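Ribosome-inactivating protein (Lychnis chalcedonica, PDB 2G5X) belongs to the plant ribosome-inactivating proteins, as a single chain in which a mixed beta sheet packs against a largely helical body. Local coordinates at residues Ser117-Leu122 with Phe160-Ile165; Pro111-Ala116 with Lys150-Lys155; Tyr69-Gln74 with Ala85-Asp90; Asn57-Ala62 with Ala146-Val151; Trp4-Asp9 with Leu135-Leu140. One frame throughout, in Å; residues are numbered along the deposited sequence.

Overall arrangement
The five contacts link strands, helices and loops around the mixed six-stranded sheet. Contacts 3, 4 and 5 all reach that sheet: contact 5 at its edge strand 3-5, contact 3 within it, in the hairpin 69-76/83-87, and contact 4 on the adjoining strand 58-64, about 12 Å from contact 3 between centres. Helix 154-173 serves both contact 1 and contact 2, whose centres also lie 12 Å apart. Contact 3 is the most local along the chain, a hairpin that closes before contacts 1 and 2 begin, whereas contact 5 brings together segments 126 residues apart. Contacts 2 and 5, about 22 Å between centres, do not touch. Segments of contacts 1, 4 and 5 alternate along the sequence, so the fold is interlocked.

Contact 1: residues Ser117-Leu122 with Phe160-Ile165; sequences STYTDL and FALISI
Phe160 O, on the helix whose Ala161, Leu162 and Ile165 receive Leu122 and Tyr119, accepts two hydrogen bonds from one residue: Ser164 N is 3.1 Å from Phe160 O and Ser164 OG is 3.0 Å from it, the two donors coming from opposite faces of the carbonyl plane. This is a helix-helix contact, with the first turn of helix 119-126 set against the middle of helix 154-173. The serine hydroxyl thus finds its partner inside its own helix, on the side that also meets Leu61 of the sheet. Toward helix 119-126 the helix offers aliphatic side chains. Leu122 and Leu162 slide past each other in opposite directions, Leu122 CB lying 3.7 Å from Leu162 CD2, and the branches of Leu122 then part: CD2 lies over the methyl of Ala161, while CD1 meets Ile165 CD1 tip to tip at 3.6 Å. A small alanine suits a place where a branched leucine must come close. Tyr119 brings a long, flat group to the same residues, and Leu162 CD2 touches its ring at the edge, 3.8 Å from Tyr119 CD1. At the far end Tyr119 OH is hydrogen-bonded to Glu170 OE2 and lies 3.1 Å from Ile165 CG2, a tight fit.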
# COMPACT_ATOMS: atom_id res chain seq x y z
N SER A 117 -6.24 6.85 -8.80
CA SER A 117 -5.52 6.51 -7.57
C SER A 117 -6.04 7.11 -6.27
O SER A 117 -5.62 6.70 -5.18
CB SER A 117 -4.06 6.92 -7.72
OG SER A 117 -3.96 8.33 -7.71
N THR A 118 -6.93 8.09 -6.37
CA THR A 118 -7.45 8.77 -5.18
C THR A 118 -8.39 7.93 -4.34
O THR A 118 -9.06 7.01 -4.84
CB THR A 118 -8.21 10.04 -5.58
OG1 THR A 118 -9.24 9.70 -6.52
CG2 THR A 118 -7.27 11.07 -6.20
N TYR A 119 -8.46 8.24 -3.05
CA TYR A 119 -9.35 7.52 -2.16
C TYR A 119 -10.78 7.75 -2.63
O TYR A 119 -11.61 6.84 -2.59
CB TYR A 119 -9.20 8.00 -0.71
CG TYR A 119 -8.26 7.16 0.13
CD1 TYR A 119 -8.41 5.77 0.20
CD2 TYR A 119 -7.23 7.74 0.86
CE1 TYR A 119 -7.57 4.99 0.99
CE2 TYR A 119 -6.37 6.97 1.65
CZ TYR A 119 -6.55 5.60 1.70
OH TYR A 119 -5.70 4.83 2.48
N THR A 120 -11.08 8.96 -3.07
CA THR A 120 -12.42 9.28 -3.54
C THR A 120 -12.86 8.41 -4.72
O THR A 120 -13.94 7.81 -4.68
CB THR A 120 -12.54 10.77 -3.94
OG1 THR A 120 -11.52 11.10 -4.89
CG2 THR A 120 -12.41 11.66 -2.72
N ASP A 121 -12.04 8.33 -5.77
CA ASP A 121 -12.43 7.53 -6.93
C ASP A 121 -12.38 6.03 -6.65
O ASP A 121 -13.21 5.28 -7.15
CB ASP A 121 -11.56 7.85 -8.15
CG ASP A 121 -12.17 7.34 -9.45
OD1 ASP A 121 -13.35 7.67 -9.71
OD2 ASP A 121 -11.50 6.62 -10.20
N LEU A 122 -11.40 5.60 -5.85
CA LEU A 122 -11.29 4.18 -5.52
C LEU A 122 -12.57 3.68 -4.84
O LEU A 122 -13.08 2.62 -5.17
CB LEU A 122 -10.08 3.92 -4.62
CG LEU A 122 -8.71 3.99 -5.30
CD1 LEU A 122 -7.62 3.84 -4.25
CD2 LEU A 122 -8.59 2.89 -6.36
N PHE A 160 -9.25 -4.29 -5.06
CA PHE A 160 -7.92 -4.84 -4.84
C PHE A 160 -6.97 -3.75 -4.34
O PHE A 160 -6.19 -3.97 -3.41
CB PHE A 160 -7.37 -5.44 -6.15
CG PHE A 160 -5.91 -5.79 -6.10
CD1 PHE A 160 -5.46 -6.81 -5.27
CD2 PHE A 160 -4.99 -5.09 -6.87
CE1 PHE A 160 -4.10 -7.12 -5.20
CE2 PHE A 160 -3.63 -5.39 -6.80
CZ PHE A 160 -3.18 -6.41 -5.96
N ALA A 161 -7.05 -2.58 -4.95
CA ALA A 161 -6.19 -1.45 -4.57
C ALA A 161 -6.46 -0.96 -3.14
O ALA A 161 -5.52 -0.71 -2.38
CB ALA A 161 -6.38 -0.30 -5.56
N LEU A 162 -7.73 -0.81 -2.78
CA LEU A 162 -8.07 -0.33 -1.45
C LEU A 162 -7.63 -1.29 -0.35
O LEU A 162 -7.14 -0.86 0.69
CB LEU A 162 -9.58 -0.08 -1.35
CG LEU A 162 -10.08 1.19 -2.03
CD1 LEU A 162 -11.60 1.20 -2.08
CD2 LEU A 162 -9.56 2.41 -1.28
N ILE A 163 -7.80 -2.59 -0.57
CA ILE A 163 -7.40 -3.57 0.42
C ILE A 163 -5.87 -3.53 0.57
O ILE A 163 -5.34 -3.58 1.68
CB ILE A 163 -7.84 -5.00 0.04
CG1 ILE A 163 -9.37 -5.08 0.01
CG2 ILE A 163 -7.29 -6.00 1.04
CD1 ILE A 163 -9.91 -6.40 -0.54
N SER A 164 -5.18 -3.42 -0.56
CA SER A 164 -3.72 -3.36 -0.55
C SER A 164 -3.22 -2.10 0.16
O SER A 164 -2.25 -2.15 0.91
CB SER A 164 -3.18 -3.38 -1.99
OG SER A 164 -3.43 -4.64 -2.60
N ILE A 165 -3.88 -0.97 -0.07
CA ILE A 165 -3.49 0.28 0.57
C ILE A 165 -3.60 0.16 2.09
O ILE A 165 -2.68 0.54 2.82
CB ILE A 165 -4.35 1.45 0.06
CG1 ILE A 165 -3.99 1.75 -1.40
CG2 ILE A 165 -4.15 2.69 0.93
CD1 ILE A 165 -4.95 2.70 -2.10

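Contact 2: residues Pro111-Ala116 with Lys150-Lys155; sequences PALPCA and KVFTGK
Leu113 and Phe152 cross obliquely, and one branch of the leucine does the touching: Leu113 CD2 is 3.6 Å from Phe152 CD1 and 3.8 Å from Phe152 CE1, two neighbouring carbons of the ring. Pro114, the next residue, is turned differently and meets Phe152 at about a right angle, Pro114 CD lying 4.0 Å from Phe152 CB, so the proline rests on the root of the phenylalanine while the leucine reaches its ring. Phe152 CG is anti to its own carbonyl carbon (chi1 -61°), which sends it off beside the backbone N. The puckered pyrrolidine ring also lies against bare backbone, with Pro114 CG 3.6 Å from both Thr153 C and Gly154 N. Gly154 presents only backbone, and the chains come to 4.9 Å between Pro114 CA and Gly154 CA. Thr153 turns its side chain from the proline and caps the helix start, Thr153 OG1 accepting from Asn156 N. The contact lies near the surface, where the loop between strand 108-109 and helix 119-126 passes the beginning of helix 154-173; Leu113 also touches Phe73 of strand 69-76, and Phe152 touches Arg84 and Asn86 of strand 83-87.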
# COMPACT_ATOMS: atom_id res chain seq x y z
N PRO A 111 -2.82 -0.62 -21.30
CA PRO A 111 -3.63 0.60 -21.32
C PRO A 111 -3.86 1.09 -19.89
O PRO A 111 -3.66 0.34 -18.93
CB PRO A 111 -4.93 0.13 -21.97
CG PRO A 111 -4.49 -1.00 -22.85
CD PRO A 111 -3.50 -1.73 -21.97
N ALA A 112 -4.27 2.34 -19.74
CA ALA A 112 -4.53 2.89 -18.42
C ALA A 112 -5.62 2.09 -17.71
O ALA A 112 -6.53 1.57 -18.35
CB ALA A 112 -4.96 4.35 -18.53
N LEU A 113 -5.50 1.98 -16.39
CA LEU A 113 -6.48 1.25 -15.59
C LEU A 113 -7.83 1.97 -15.60
O LEU A 113 -7.89 3.19 -15.78
CB LEU A 113 -5.99 1.10 -14.15
CG LEU A 113 -4.84 0.11 -13.92
CD1 LEU A 113 -4.32 0.25 -12.49
CD2 LEU A 113 -5.32 -1.31 -14.19
N PRO A 114 -8.92 1.22 -15.41
CA PRO A 114 -10.29 1.76 -15.39
C PRO A 114 -10.67 2.58 -14.15
O PRO A 114 -11.86 2.70 -13.84
CB PRO A 114 -11.15 0.52 -15.57
CG PRO A 114 -10.36 -0.53 -14.86
CD PRO A 114 -8.95 -0.25 -15.33
N CYS A 115 -9.69 3.12 -13.44
CA CYS A 115 -9.97 3.94 -12.27
C CYS A 115 -8.76 4.79 -11.87
O CYS A 115 -7.65 4.56 -12.35
CB CYS A 115 -10.42 3.07 -11.08
SG CYS A 115 -9.12 2.13 -10.25
N ALA A 116 -8.99 5.78 -11.00
CA ALA A 116 -7.93 6.67 -10.53
C ALA A 116 -7.34 6.21 -9.20
O ALA A 116 -7.87 5.31 -8.55
CB ALA A 116 -8.47 8.09 -10.40
N LYS A 150 -6.53 -11.02 -15.84
CA LYS A 150 -7.86 -10.96 -16.43
C LYS A 150 -8.20 -9.60 -17.03
O LYS A 150 -7.37 -8.70 -17.08
CB LYS A 150 -8.90 -11.32 -15.38
CG LYS A 150 -8.72 -12.71 -14.78
CD LYS A 150 -9.74 -12.98 -13.70
CE LYS A 150 -9.59 -14.39 -13.15
NZ LYS A 150 -10.60 -14.69 -12.11
N VAL A 151 -9.44 -9.49 -17.52
CA VAL A 151 -9.93 -8.24 -18.07
C VAL A 151 -10.23 -7.38 -16.84
O VAL A 151 -10.90 -7.84 -15.91
CB VAL A 151 -11.23 -8.45 -18.88
CG1 VAL A 151 -11.85 -7.10 -19.22
CG2 VAL A 151 -10.93 -9.23 -20.14
N PHE A 152 -9.73 -6.16 -16.83
CA PHE A 152 -9.91 -5.25 -15.70
C PHE A 152 -11.23 -4.48 -15.72
O PHE A 152 -11.63 -3.93 -16.74
CB PHE A 152 -8.77 -4.22 -15.67
CG PHE A 152 -7.41 -4.82 -15.49
CD1 PHE A 152 -6.30 -4.21 -16.06
CD2 PHE A 152 -7.22 -5.98 -14.74
CE1 PHE A 152 -5.02 -4.73 -15.89
CE2 PHE A 152 -5.95 -6.51 -14.56
CZ PHE A 152 -4.84 -5.89 -15.14
N THR A 153 -11.90 -4.45 -14.57
CA THR A 153 -13.13 -3.69 -14.42
C THR A 153 -12.84 -2.68 -13.32
O THR A 153 -11.99 -2.93 -12.46
CB THR A 153 -14.33 -4.56 -13.98
OG1 THR A 153 -14.10 -5.08 -12.67
CG2 THR A 153 -14.55 -5.71 -14.95
N GLY A 154 -13.52 -1.54 -13.35
CA GLY A 154 -13.29 -0.53 -12.33
C GLY A 154 -13.45 -1.08 -10.92
O GLY A 154 -12.63 -0.80 -10.04
N LYS A 155 -14.50 -1.86 -10.70
CA LYS A 155 -14.76 -2.43 -9.38
C LYS A 155 -13.68 -3.38 -8.88
O LYS A 155 -13.19 -3.23 -7.76
CB LYS A 155 -16.11 -3.14 -9.36
CG LYS A 155 -16.46 -3.70 -7.98
CD LYS A 155 -17.75 -4.51 -8.00
CE LYS A 155 -17.97 -5.16 -6.64
NZ LYS A 155 -19.21 -5.98 -6.59

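Contact 3: residues Tyr69-Gln74 with Ala85-Asp90; sequences YLVGFQ and ANFFSD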
# COMPACT_ATOMS: atom_id res chain seq x y z
N TYR A 69 2.40 6.56 -1.73
CA TYR A 69 1.15 6.59 -2.49
C TYR A 69 1.16 5.56 -3.64
O TYR A 69 2.08 5.54 -4.45
CB TYR A 69 0.96 8.01 -3.03
CG TYR A 69 -0.40 8.33 -3.58
CD1 TYR A 69 -0.66 8.22 -4.95
CD2 TYR A 69 -1.42 8.76 -2.75
CE1 TYR A 69 -1.91 8.54 -5.47
CE2 TYR A 69 -2.68 9.08 -3.25
CZ TYR A 69 -2.91 8.97 -4.61
OH TYR A 69 -4.15 9.30 -5.12
N LEU A 70 0.13 4.72 -3.71
CA LEU A 70 0.04 3.69 -4.76
C LEU A 70 -0.31 4.27 -6.14
O LEU A 70 -1.34 4.92 -6.30
CB LEU A 70 -1.01 2.63 -4.38
CG LEU A 70 -1.17 1.46 -5.36
CD1 LEU A 70 0.07 0.58 -5.33
CD2 LEU A 70 -2.40 0.64 -4.98
N VAL A 71 0.55 4.03 -7.13
CA VAL A 71 0.32 4.56 -8.47
C VAL A 71 -0.07 3.52 -9.53
O VAL A 71 -0.47 3.89 -10.64
CB VAL A 71 1.56 5.33 -8.99
CG1 VAL A 71 1.91 6.47 -8.03
CG2 VAL A 71 2.75 4.39 -9.16
N GLY A 72 0.03 2.24 -9.19
CA GLY A 72 -0.32 1.20 -10.15
C GLY A 72 0.26 -0.15 -9.78
O GLY A 72 0.81 -0.32 -8.69
N PHE A 73 0.15 -1.12 -10.69
CA PHE A 73 0.68 -2.46 -10.44
C PHE A 73 1.02 -3.21 -11.73
O PHE A 73 0.59 -2.84 -12.82
CB PHE A 73 -0.32 -3.29 -9.63
CG PHE A 73 -1.59 -3.61 -10.37
CD1 PHE A 73 -2.68 -2.74 -10.32
CD2 PHE A 73 -1.70 -4.77 -11.13
CE1 PHE A 73 -3.85 -3.02 -11.02
CE2 PHE A 73 -2.87 -5.06 -11.84
CZ PHE A 73 -3.95 -4.18 -11.78
N GLN A 74 1.80 -4.28 -11.59
CA GLN A 74 2.22 -5.11 -12.71
C GLN A 74 1.78 -6.56 -12.55
O GLN A 74 1.95 -7.15 -11.49
CB GLN A 74 3.75 -5.05 -12.83
CG GLN A 74 4.38 -6.15 -13.68
CD GLN A 74 5.90 -6.19 -13.52
OE1 GLN A 74 6.62 -5.42 -14.15
NE2 GLN A 74 6.37 -7.08 -12.66
N ALA A 85 2.73 -3.43 -17.35
CA ALA A 85 2.65 -2.34 -16.37
C ALA A 85 1.32 -1.61 -16.49
O ALA A 85 0.97 -1.11 -17.56
CB ALA A 85 3.80 -1.35 -16.60
N ASN A 86 0.58 -1.54 -15.38
CA ASN A 86 -0.73 -0.88 -15.34
C ASN A 86 -0.73 0.33 -14.40
O ASN A 86 -0.50 0.18 -13.20
CB ASN A 86 -1.79 -1.87 -14.86
CG ASN A 86 -1.72 -3.21 -15.57
OD1 ASN A 86 -2.15 -3.35 -16.72
ND2 ASN A 86 -1.17 -4.22 -14.89
N PHE A 87 -1.01 1.51 -14.94
CA PHE A 87 -1.05 2.72 -14.11
C PHE A 87 -2.47 3.25 -13.93
O PHE A 87 -3.30 3.13 -14.84
CB PHE A 87 -0.20 3.84 -14.74
CG PHE A 87 1.27 3.56 -14.72
CD1 PHE A 87 1.94 3.21 -15.88
CD2 PHE A 87 1.98 3.63 -13.53
CE1 PHE A 87 3.31 2.93 -15.86
CE2 PHE A 87 3.34 3.36 -13.49
CZ PHE A 87 4.01 3.00 -14.66
N PHE A 88 -2.75 3.83 -12.77
CA PHE A 88 -4.06 4.41 -12.52
C PHE A 88 -4.27 5.50 -13.57
O PHE A 88 -3.31 6.09 -14.06
CB PHE A 88 -4.15 4.98 -11.10
CG PHE A 88 -4.31 3.93 -10.03
CD1 PHE A 88 -3.41 3.85 -8.97
CD2 PHE A 88 -5.36 3.01 -10.09
CE1 PHE A 88 -3.56 2.88 -7.98
CE2 PHE A 88 -5.52 2.04 -9.11
CZ PHE A 88 -4.62 1.97 -8.05
N SER A 89 -5.53 5.76 -13.91
CA SER A 89 -5.85 6.75 -14.93
C SER A 89 -5.28 8.15 -14.70
O SER A 89 -5.00 8.86 -15.67
CB SER A 89 -7.37 6.85 -15.11
OG SER A 89 -7.99 7.36 -13.94
N ASP A 90 -5.12 8.54 -13.44
CA ASP A 90 -4.60 9.87 -13.13
C ASP A 90 -3.08 9.92 -12.96
O ASP A 90 -2.52 10.98 -12.70
CB ASP A 90 -5.29 10.43 -11.87
CG ASP A 90 -5.08 9.56 -10.64
OD1 ASP A 90 -4.85 8.35 -10.79
OD2 ASP A 90 -5.17 10.10 -9.52
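Phe73 carries its CG between the backbone N and the carbonyl carbon (chi1 67°), while Asn86 holds CG beside its own backbone N (chi1 -48°); these settings start both groups off on the same face of the sheet, where ring and amide meet. Asn86 CB lies over one face of the Phe73 ring, and Asn86 ND2 comes to 3.6 Å from Phe73 CE2, with ring and amide planes 43° apart. The same ND2 donates to Phe73 O at 3.0 Å, from above the carbonyl plane, while Asn86 N reaches Phe73 O from the opposite face at 2.9 Å. Asparagine suits this place because its amide can share a backbone acceptor and still hydrogen-bond to Asp75 OD1. Phe73 and Asn86 form a hydrogen-bonded pair of the antiparallel hairpin made by strands 69-76 and 83-87, completed by Phe73 N donating to Asn86 O. Next to it Gly72 faces Phe87 in a non-hydrogen-bonded pair with the CA atoms 4.3 Å apart; a CB here would clash with Asn86 O and jam against the preceding carbonyl O, hence the glycine. Val71 and Gly72 both pair with Ala62 of the neighbouring strand, consistent with a beta bulge. Beyond the glycine, Phe88 N donates almost straight to Val71 O at 3.1 Å. The Phe88 ring then crosses the side chain of Leu70 at about a right angle, with Leu70 O at the ring edge, 3.5 Å from Phe88 CE1.

Contact 4: residues Asn57-Ala62 with Ala146-Val151; sequences NTITLA and AVYGKV
Asn57 and Tyr148 make the stacking part of this contact. Asn57 CB sits over the centre of the Tyr148 ring in a CH-pi contact, 3.8 Å from the centroid and only 6° off the ring normal. The amide that follows lies nearly flat on the same ring, its plane 12° from the aromatic one, with Asn57 CG 3.5 Å from Tyr148 CE1. A short, flat side chain such as asparagine can cover a ring in this way. Tyr148 has CG anti to its backbone N (chi1 180°), which directs the ring outward from its turn to the start of strand 58-64.

Other contacts fall on the ring edge. Thr58 O lies near the ring plane, 3.4 Å from Tyr148 CE2, and Ile59 CG1 also comes to the edge, 3.9 Å from Tyr148 CD2. More loosely, Ile59 CD1 touches Val147 CG1, an aliphatic pair that merges with Phe73 and Phe160 in the interior.

The polar link runs through water. One molecule accepts from Thr58 N at 2.9 Å and is hydrogen-bonded to Tyr148 OH at 2.9 Å, joining strand and loop without a direct bond.

Val147-Lys150 is a type II beta turn, closed by Lys150 N donating to Val147 O; Gly149 takes its positive phi as glycine does easily, and Gly149 N is hydrogen-bonded to Asp75 OD2. The stack and the edge contacts use the ring carbons, while the hydroxyl is satisfied by water, so one tyrosine serves both.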
# COMPACT_ATOMS: atom_id res chain seq x y z
N ASN A 57 1.08 -17.01 -8.17
CA ASN A 57 0.88 -15.86 -9.05
C ASN A 57 1.38 -14.63 -8.29
O ASN A 57 1.22 -14.53 -7.07
CB ASN A 57 -0.60 -15.68 -9.42
CG ASN A 57 -1.11 -16.78 -10.34
OD1 ASN A 57 -0.34 -17.49 -10.99
ND2 ASN A 57 -2.43 -16.92 -10.41
N THR A 58 1.96 -13.68 -9.02
CA THR A 58 2.52 -12.49 -8.41
C THR A 58 2.06 -11.17 -9.03
O THR A 58 1.99 -11.04 -10.25
CB THR A 58 4.07 -12.53 -8.47
OG1 THR A 58 4.54 -13.70 -7.79
CG2 THR A 58 4.67 -11.29 -7.81
N ILE A 59 1.74 -10.21 -8.17
CA ILE A 59 1.37 -8.86 -8.60
C ILE A 59 2.35 -7.92 -7.90
O ILE A 59 2.55 -8.03 -6.69
CB ILE A 59 -0.08 -8.49 -8.19
CG1 ILE A 59 -1.08 -9.25 -9.06
CG2 ILE A 59 -0.29 -6.98 -8.35
CD1 ILE A 59 -2.54 -8.94 -8.76
N THR A 60 2.96 -7.02 -8.66
CA THR A 60 3.93 -6.08 -8.09
C THR A 60 3.32 -4.68 -7.98
O THR A 60 2.94 -4.09 -8.98
CB THR A 60 5.21 -6.02 -8.96
OG1 THR A 60 5.77 -7.33 -9.08
CG2 THR A 60 6.25 -5.09 -8.33
N LEU A 61 3.24 -4.17 -6.76
CA LEU A 61 2.70 -2.84 -6.50
C LEU A 61 3.79 -1.78 -6.57
O LEU A 61 4.94 -2.05 -6.20
CB LEU A 61 2.07 -2.78 -5.11
CG LEU A 61 1.00 -3.80 -4.73
CD1 LEU A 61 0.61 -3.61 -3.26
CD2 LEU A 61 -0.21 -3.62 -5.62
N ALA A 62 3.44 -0.58 -7.03
CA ALA A 62 4.41 0.51 -7.12
C ALA A 62 3.94 1.70 -6.28
O ALA A 62 2.86 2.25 -6.52
CB ALA A 62 4.59 0.94 -8.57
N ALA A 146 -9.44 -11.88 -8.67
CA ALA A 146 -10.35 -11.22 -9.61
C ALA A 146 -9.62 -10.25 -10.53
O ALA A 146 -10.20 -9.73 -11.48
CB ALA A 146 -11.44 -10.49 -8.84
N VAL A 147 -8.34 -10.02 -10.25
CA VAL A 147 -7.54 -9.09 -11.05
C VAL A 147 -6.43 -9.72 -11.89
O VAL A 147 -6.37 -9.51 -13.10
CB VAL A 147 -6.91 -8.01 -10.14
CG1 VAL A 147 -5.90 -7.18 -10.92
CG2 VAL A 147 -8.00 -7.12 -9.57
N TYR A 148 -5.56 -10.50 -11.26
CA TYR A 148 -4.44 -11.11 -11.97
C TYR A 148 -4.75 -11.81 -13.29
O TYR A 148 -5.54 -12.75 -13.36
CB TYR A 148 -3.69 -12.07 -11.03
CG TYR A 148 -2.51 -12.75 -11.69
CD1 TYR A 148 -2.67 -13.93 -12.41
CD2 TYR A 148 -1.23 -12.19 -11.62
CE1 TYR A 148 -1.60 -14.54 -13.05
CE2 TYR A 148 -0.15 -12.79 -12.25
CZ TYR A 148 -0.34 -13.97 -12.96
OH TYR A 148 0.72 -14.57 -13.60
N GLY A 149 -4.11 -11.32 -14.35
CA GLY A 149 -4.26 -11.89 -15.68
C GLY A 149 -5.62 -11.85 -16.34
O GLY A 149 -5.85 -12.57 -17.32
N LYS A 150 -6.53 -11.02 -15.84
CA LYS A 150 -7.86 -10.96 -16.43
C LYS A 150 -8.20 -9.60 -17.03
O LYS A 150 -7.37 -8.70 -17.08
CB LYS A 150 -8.90 -11.32 -15.38
CG LYS A 150 -8.72 -12.71 -14.78
CD LYS A 150 -9.74 -12.98 -13.70
CE LYS A 150 -9.59 -14.39 -13.15
NZ LYS A 150 -10.60 -14.69 -12.11
N VAL A 151 -9.44 -9.49 -17.52
CA VAL A 151 -9.93 -8.24 -18.07
C VAL A 151 -10.23 -7.38 -16.84
O VAL A 151 -10.90 -7.84 -15.91
CB VAL A 151 -11.23 -8.45 -18.88
CG1 VAL A 151 -11.85 -7.10 -19.22
CG2 VAL A 151 -10.93 -9.23 -20.14
O HOH W 1 2.79 -14.55 -11.63

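Contact 5: residues Trp4-Asp9 with Leu135-Leu140; sequences WTVDSD and LGVSSL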
# COMPACT_ATOMS: atom_id res chain seq x y z
N TRP A 4 5.66 -10.27 0.10
CA TRP A 4 4.81 -10.93 1.08
C TRP A 4 3.91 -11.95 0.42
O TRP A 4 3.16 -11.63 -0.51
CB TRP A 4 3.94 -9.92 1.85
CG TRP A 4 3.08 -10.56 2.92
CD1 TRP A 4 3.46 -11.54 3.80
CD2 TRP A 4 1.71 -10.27 3.23
NE1 TRP A 4 2.41 -11.88 4.63
CE2 TRP A 4 1.33 -11.11 4.30
CE3 TRP A 4 0.77 -9.37 2.70
CZ2 TRP A 4 0.04 -11.09 4.85
CZ3 TRP A 4 -0.52 -9.35 3.26
CH2 TRP A 4 -0.87 -10.21 4.32
N THR A 5 4.02 -13.20 0.87
CA THR A 5 3.16 -14.24 0.35
C THR A 5 1.92 -14.07 1.23
O THR A 5 1.96 -14.30 2.44
CB THR A 5 3.78 -15.64 0.54
OG1 THR A 5 4.95 -15.75 -0.29
CG2 THR A 5 2.80 -16.73 0.16
N VAL A 6 0.84 -13.61 0.62
CA VAL A 6 -0.41 -13.35 1.33
C VAL A 6 -0.92 -14.61 2.02
O VAL A 6 -1.61 -15.43 1.41
CB VAL A 6 -1.46 -12.79 0.36
CG1 VAL A 6 -2.71 -12.40 1.12
CG2 VAL A 6 -0.89 -11.57 -0.38
N ASP A 7 -0.58 -14.74 3.30
CA ASP A 7 -0.94 -15.90 4.10
C ASP A 7 -1.12 -15.50 5.57
O ASP A 7 -0.82 -14.37 5.95
CB ASP A 7 0.16 -16.95 3.96
CG ASP A 7 -0.33 -18.36 4.21
OD1 ASP A 7 0.49 -19.30 4.07
OD2 ASP A 7 -1.52 -18.54 4.54
N SER A 8 -1.58 -16.44 6.39
CA SER A 8 -1.84 -16.17 7.80
C SER A 8 -0.66 -16.16 8.78
O SER A 8 -0.85 -16.27 9.99
CB SER A 8 -2.90 -17.14 8.31
OG SER A 8 -2.52 -18.49 8.06
N ASP A 9 0.55 -16.01 8.25
CA ASP A 9 1.75 -15.97 9.09
C ASP A 9 2.04 -14.51 9.45
O ASP A 9 2.59 -13.77 8.64
CB ASP A 9 2.93 -16.59 8.32
CG ASP A 9 4.20 -16.68 9.13
OD1 ASP A 9 5.07 -17.50 8.77
OD2 ASP A 9 4.36 -15.92 10.12
N LEU A 135 -11.28 -6.28 5.23
CA LEU A 135 -9.82 -6.43 5.17
C LEU A 135 -9.36 -7.76 5.75
O LEU A 135 -10.05 -8.36 6.58
CB LEU A 135 -9.16 -5.30 5.96
CG LEU A 135 -9.63 -3.87 5.69
CD1 LEU A 135 -8.94 -2.91 6.65
CD2 LEU A 135 -9.36 -3.49 4.24
N GLY A 136 -8.18 -8.22 5.33
CA GLY A 136 -7.64 -9.47 5.83
C GLY A 136 -7.04 -10.34 4.75
O GLY A 136 -7.20 -10.06 3.56
N VAL A 137 -6.33 -11.39 5.15
CA VAL A 137 -5.69 -12.29 4.20
C VAL A 137 -6.64 -12.89 3.16
O VAL A 137 -6.37 -12.83 1.96
CB VAL A 137 -4.96 -13.44 4.95
CG1 VAL A 137 -4.48 -14.50 3.97
CG2 VAL A 137 -3.78 -12.86 5.72
N SER A 138 -7.75 -13.47 3.60
CA SER A 138 -8.70 -14.07 2.66
C SER A 138 -9.29 -13.03 1.72
O SER A 138 -9.45 -13.28 0.52
CB SER A 138 -9.82 -14.78 3.42
OG SER A 138 -9.29 -15.78 4.26
N SER A 139 -9.61 -11.85 2.26
CA SER A 139 -10.18 -10.77 1.46
C SER A 139 -9.21 -10.36 0.36
O SER A 139 -9.61 -10.17 -0.80
CB SER A 139 -10.49 -9.57 2.36
OG SER A 139 -11.40 -9.91 3.39
N LEU A 140 -7.94 -10.21 0.72
CA LEU A 140 -6.93 -9.82 -0.26
C LEU A 140 -6.71 -10.91 -1.31
O LEU A 140 -6.54 -10.61 -2.49
CB LEU A 140 -5.61 -9.49 0.45
CG LEU A 140 -4.46 -9.04 -0.45
CD1 LEU A 140 -4.90 -7.90 -1.36
CD2 LEU A 140 -3.28 -8.62 0.42
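Val137 is the bump that fills the bend of residues 6-8, where the chain leaves edge strand 3-5 of the mixed sheet and heads for helix 10-25; Val137 stands in the first turn of helix 137-145, so the contact fits a helix start into a loop. Its two methyls both press on the Asp7 backbone, Val137 CG1 3.8 Å from Asp7 CA and CG2 at the carbonyl. A compact, beta-branched side chain suits a place pressed against backbone. Val6, the residue before Asp7, packs on both Val137 and Leu140. Its two methyls fork about Leu140 CD2, with Val6 CG1 and Val6 CG2 each 3.9 Å from that atom, and the two side chains cross at about a right angle. Leu140 points toward them, with CG anti to the backbone N (chi1 -179°). Trp4 closes the hollow from the strand: Trp4 CZ3 is 4.0 Å from Leu140 CD2, and Trp4 CH2 is 4.2 Å from Val137 CG2. Its large ring also reaches Met167 of helix 154-173. At the N-cap, Gly136 O receives Leu140 N, and a CB would jam against the preceding carbonyl O, calling for glycine. Gln141 NE2 is hydrogen-bonded to Val6 O, while Val137 CG2 approaches Asp7 O to 3.3 Å.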